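Local atomic coordinates of vestitone reductase (Medicago sativa, PDB entry 2P4H), a protein that catalyses the stereospecific NADPH-dependent reduction of (3R)-vestitone to its 4-hydroxyisoflavan product, the penultimate step in making the defence compound medicarpin in alfalfa. Residues A[10-19]-A[190-200]. Residues are numbered along the deposited sequence; the frame is centred on the assembly and turned at random.
Sequences TGFLGSWIIK and IVGRFVCPKLP
The glycine-rich turn of a Rossmann fold, predicted here to bind NADP(+), leads into helix 12-23, and Phe12 in its first turn plugs into segment 190-200, the end of strand 189-191 and the loop after it. The case illustrates how a dinucleotide-binding helix can pack against a loop far off in sequence, largely through one aromatic ring. With CG anti to the backbone N (chi1 165°), that ring reaches out from the helix start into the loop. Pro200 lies over one face, its CG 3.8 Å from the centroid of the Phe12 ring in a CH-pi contact. The rim meets backbone instead: Arg193 O lies at the edge, in plane, while Ile190 O comes within 3.4 Å of Phe12 CE2, and Ile190 CG2 packs beside the same carbon. Cys196 SG approaches obliquely, 3.8 Å from Phe12 CB. One turn on, Trp16 CE3 comes within 3.7 Å of Arg193 O, a buried carbonyl oxygen without a hydrogen-bonding partner that approaches the indole obliquely; Trp16 NE1 is hydrogen-bonded to Asp228 OD1, which ties the indole to helix 227-239. Polar linkage runs through Ser15, whose OG donates to Gly11 O at 2.7 Å, on the opposite face of that carbonyl from Ser15 N. A bridging water completes the join, donating to Ser15 OG at 2.7 Å and accepting from Val195 N at 2.9 Å.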
loop_
_atom_site.group_PDB
_atom_site.type_symbol
_atom_site.label_atom_id
_atom_site.label_comp_id
_atom_site.label_asym_id
_atom_site.label_seq_id
_atom_site.Cartn_x
_atom_site.Cartn_y
_atom_site.Cartn_z
ATOM N N THR A 10 -4.359 1.375 12.256
ATOM C CA THR A 10 -4.144 2.805 12.454
ATOM C C THR A 10 -3.179 3.401 11.435
ATOM O O THR A 10 -2.892 4.596 11.467
ATOM C CB THR A 10 -3.628 3.117 13.875
ATOM O OG1 THR A 10 -2.423 2.389 14.123
ATOM C CG2 THR A 10 -4.677 2.744 14.918
ATOM N N GLY A 11 -2.675 2.569 10.529
ATOM C CA GLY A 11 -1.772 3.070 9.510
ATOM C C GLY A 11 -2.551 3.778 8.416
ATOM O O GLY A 11 -3.773 3.675 8.349
ATOM N N PHE A 12 -1.844 4.502 7.556
ATOM C CA PHE A 12 -2.473 5.223 6.454
ATOM C C PHE A 12 -3.354 4.312 5.592
ATOM O O PHE A 12 -4.555 4.555 5.439
ATOM C CB PHE A 12 -1.374 5.892 5.610
ATOM C CG PHE A 12 -1.821 6.368 4.248
ATOM C CD1 PHE A 12 -3.022 7.053 4.075
ATOM C CD2 PHE A 12 -1.000 6.172 3.141
ATOM C CE1 PHE A 12 -3.395 7.535 2.817
ATOM C CE2 PHE A 12 -1.363 6.652 1.885
ATOM C CZ PHE A 12 -2.558 7.334 1.721
ATOM N N LEU A 13 -2.774 3.256 5.037
ATOM C CA LEU A 13 -3.551 2.362 4.186
ATOM C C LEU A 13 -4.597 1.570 4.967
ATOM O O LEU A 13 -5.758 1.483 4.557
ATOM C CB LEU A 13 -2.625 1.397 3.440
ATOM C CG LEU A 13 -3.361 0.463 2.476
ATOM C CD1 LEU A 13 -4.119 1.277 1.434
ATOM C CD2 LEU A 13 -2.365 -0.475 1.811
ATOM N N GLY A 14 -4.186 0.990 6.090
ATOM C CA GLY A 14 -5.110 0.210 6.889
ATOM C C GLY A 14 -6.345 0.976 7.319
ATOM O O GLY A 14 -7.464 0.470 7.203
ATOM N N SER A 15 -6.156 2.196 7.815
ATOM C CA SER A 15 -7.297 2.981 8.263
ATOM C C SER A 15 -8.208 3.364 7.102
ATOM O O SER A 15 -9.429 3.393 7.256
ATOM C CB SER A 15 -6.839 4.229 9.034
ATOM O OG SER A 15 -6.038 5.091 8.249
ATOM N N TRP A 16 -7.635 3.648 5.934
ATOM C CA TRP A 16 -8.475 4.004 4.798
ATOM C C TRP A 16 -9.283 2.789 4.357
ATOM O O TRP A 16 -10.455 2.906 3.998
ATOM C CB TRP A 16 -7.647 4.529 3.621
ATOM C CG TRP A 16 -8.541 5.124 2.582
ATOM C CD1 TRP A 16 -9.054 4.501 1.478
ATOM C CD2 TRP A 16 -9.151 6.417 2.632
ATOM N NE1 TRP A 16 -9.954 5.328 0.843
ATOM C CE2 TRP A 16 -10.031 6.510 1.534
ATOM C CE3 TRP A 16 -9.042 7.508 3.508
ATOM C CZ2 TRP A 16 -10.802 7.653 1.285
ATOM C CZ3 TRP A 16 -9.808 8.641 3.263
ATOM C CH2 TRP A 16 -10.675 8.705 2.161
ATOM N N ILE A 17 -8.657 1.617 4.390
ATOM C CA ILE A 17 -9.344 0.391 4.011
ATOM C C ILE A 17 -10.486 0.093 4.990
ATOM O O ILE A 17 -11.546 -0.379 4.579
ATOM C CB ILE A 17 -8.345 -0.791 3.935
ATOM C CG1 ILE A 17 -7.518 -0.660 2.650
ATOM C CG2 ILE A 17 -9.084 -2.126 3.967
ATOM C CD1 ILE A 17 -6.477 -1.750 2.455
ATOM N N ILE A 18 -10.281 0.374 6.277
ATOM C CA ILE A 18 -11.340 0.147 7.260
ATOM C C ILE A 18 -12.513 1.074 6.932
ATOM O O ILE A 18 -13.672 0.658 6.943
ATOM C CB ILE A 18 -10.840 0.421 8.698
ATOM C CG1 ILE A 18 -9.875 -0.693 9.121
ATOM C CG2 ILE A 18 -12.022 0.519 9.663
ATOM C CD1 ILE A 18 -9.277 -0.511 10.492
ATOM N N LYS A 19 -12.199 2.331 6.633
ATOM C CA LYS A 19 -13.214 3.317 6.272
ATOM C C LYS A 19 -14.019 2.797 5.079
ATOM O O LYS A 19 -15.254 2.794 5.090
ATOM C CB LYS A 19 -12.527 4.638 5.907
ATOM C CG LYS A 19 -13.436 5.711 5.338
ATOM C CD LYS A 19 -12.627 6.956 4.999
ATOM C CE LYS A 19 -13.476 8.044 4.355
ATOM N NZ LYS A 19 -13.989 7.649 3.016
ATOM N N ILE A 190 1.277 5.525 -2.731
ATOM C CA ILE A 190 -0.164 5.584 -2.465
ATOM C C ILE A 190 -0.506 7.006 -2.027
ATOM O O ILE A 190 0.043 7.511 -1.042
ATOM C CB ILE A 190 -0.542 4.584 -1.364
ATOM C CG1 ILE A 190 -0.084 3.178 -1.769
ATOM C CG2 ILE A 190 -2.046 4.612 -1.125
ATOM C CD1 ILE A 190 -0.184 2.170 -0.647
ATOM N N VAL A 191 -1.427 7.643 -2.748
ATOM C CA VAL A 191 -1.777 9.037 -2.484
ATOM C C VAL A 191 -3.280 9.316 -2.524
ATOM O O VAL A 191 -4.012 8.711 -3.302
ATOM C CB VAL A 191 -1.068 9.940 -3.535
ATOM C CG1 VAL A 191 -1.395 11.410 -3.303
ATOM C CG2 VAL A 191 0.441 9.705 -3.480
ATOM N N GLY A 192 -3.729 10.244 -1.679
ATOM C CA GLY A 192 -5.134 10.621 -1.640
ATOM C C GLY A 192 -5.464 11.262 -0.309
ATOM O O GLY A 192 -4.585 11.823 0.344
ATOM N N ARG A 193 -6.733 11.216 0.086
ATOM C CA ARG A 193 -7.108 11.760 1.385
ATOM C C ARG A 193 -6.659 10.718 2.403
ATOM O O ARG A 193 -6.336 9.586 2.040
ATOM C CB ARG A 193 -8.624 11.942 1.503
ATOM C CG ARG A 193 -9.235 12.989 0.593
ATOM C CD ARG A 193 -10.698 13.208 0.969
ATOM N NE ARG A 193 -10.825 13.652 2.354
ATOM C CZ ARG A 193 -10.683 14.912 2.758
ATOM N NH1 ARG A 193 -10.417 15.874 1.883
ATOM N NH2 ARG A 193 -10.785 15.206 4.047
ATOM N N PHE A 194 -6.631 11.098 3.673
ATOM C CA PHE A 194 -6.238 10.178 4.731
ATOM C C PHE A 194 -6.924 10.551 6.036
ATOM O O PHE A 194 -7.302 11.707 6.236
ATOM C CB PHE A 194 -4.711 10.175 4.902
ATOM C CG PHE A 194 -4.108 11.540 5.129
ATOM C CD1 PHE A 194 -3.907 12.028 6.421
ATOM C CD2 PHE A 194 -3.719 12.328 4.049
ATOM C CE1 PHE A 194 -3.323 13.280 6.626
ATOM C CE2 PHE A 194 -3.137 13.578 4.242
ATOM C CZ PHE A 194 -2.936 14.058 5.533
ATOM N N VAL A 195 -7.104 9.568 6.911
ATOM C CA VAL A 195 -7.742 9.819 8.200
ATOM C C VAL A 195 -6.793 9.584 9.369
ATOM O O VAL A 195 -7.136 9.877 10.516
ATOM C CB VAL A 195 -9.009 8.944 8.401
ATOM C CG1 VAL A 195 -10.071 9.320 7.377
ATOM C CG2 VAL A 195 -8.658 7.465 8.296
ATOM N N CYS A 196 -5.602 9.060 9.084
ATOM C CA CYS A 196 -4.617 8.803 10.132
ATOM C C CYS A 196 -4.081 10.113 10.721
ATOM O O CYS A 196 -4.101 11.157 10.067
ATOM C CB CYS A 196 -3.474 7.935 9.592
ATOM S SG CYS A 196 -2.742 8.514 8.055
ATOM N N PRO A 197 -3.587 10.067 11.971
ATOM C CA PRO A 197 -3.050 11.230 12.686
ATOM C C PRO A 197 -1.788 11.924 12.175
ATOM O O PRO A 197 -1.516 13.058 12.563
ATOM C CB PRO A 197 -2.887 10.703 14.113
ATOM C CG PRO A 197 -2.550 9.271 13.896
ATOM C CD PRO A 197 -3.541 8.866 12.824
ATOM N N LYS A 198 -1.021 11.267 11.313
ATOM C CA LYS A 198 0.196 11.876 10.785
ATOM C C LYS A 198 0.192 11.908 9.264
ATOM O O LYS A 198 -0.475 11.095 8.622
ATOM C CB LYS A 198 1.431 11.107 11.263
ATOM C CG LYS A 198 1.649 11.134 12.767
ATOM C CD LYS A 198 2.910 10.374 13.146
ATOM C CE LYS A 198 3.150 10.420 14.644
ATOM N NZ LYS A 198 4.386 9.680 15.026
ATOM N N LEU A 199 0.937 12.849 8.692
ATOM C CA LEU A 199 1.037 12.967 7.238
ATOM C C LEU A 199 1.763 11.742 6.684
ATOM O O LEU A 199 2.918 11.494 7.033
ATOM C CB LEU A 199 1.822 14.230 6.870
ATOM C CG LEU A 199 2.090 14.455 5.377
ATOM C CD1 LEU A 199 0.774 14.676 4.646
ATOM C CD2 LEU A 199 3.005 15.653 5.197
ATOM N N PRO A 200 1.098 10.953 5.820
ATOM C CA PRO A 200 1.772 9.771 5.269
ATOM C C PRO A 200 3.016 10.150 4.472
ATOM O O PRO A 200 3.008 11.107 3.699
ATOM C CB PRO A 200 0.698 9.132 4.387
ATOM C CG PRO A 200 -0.584 9.549 5.047
ATOM C CD PRO A 200 -0.315 10.996 5.404
HETATM O O HOH W 1 -6.004 6.918 6.280
#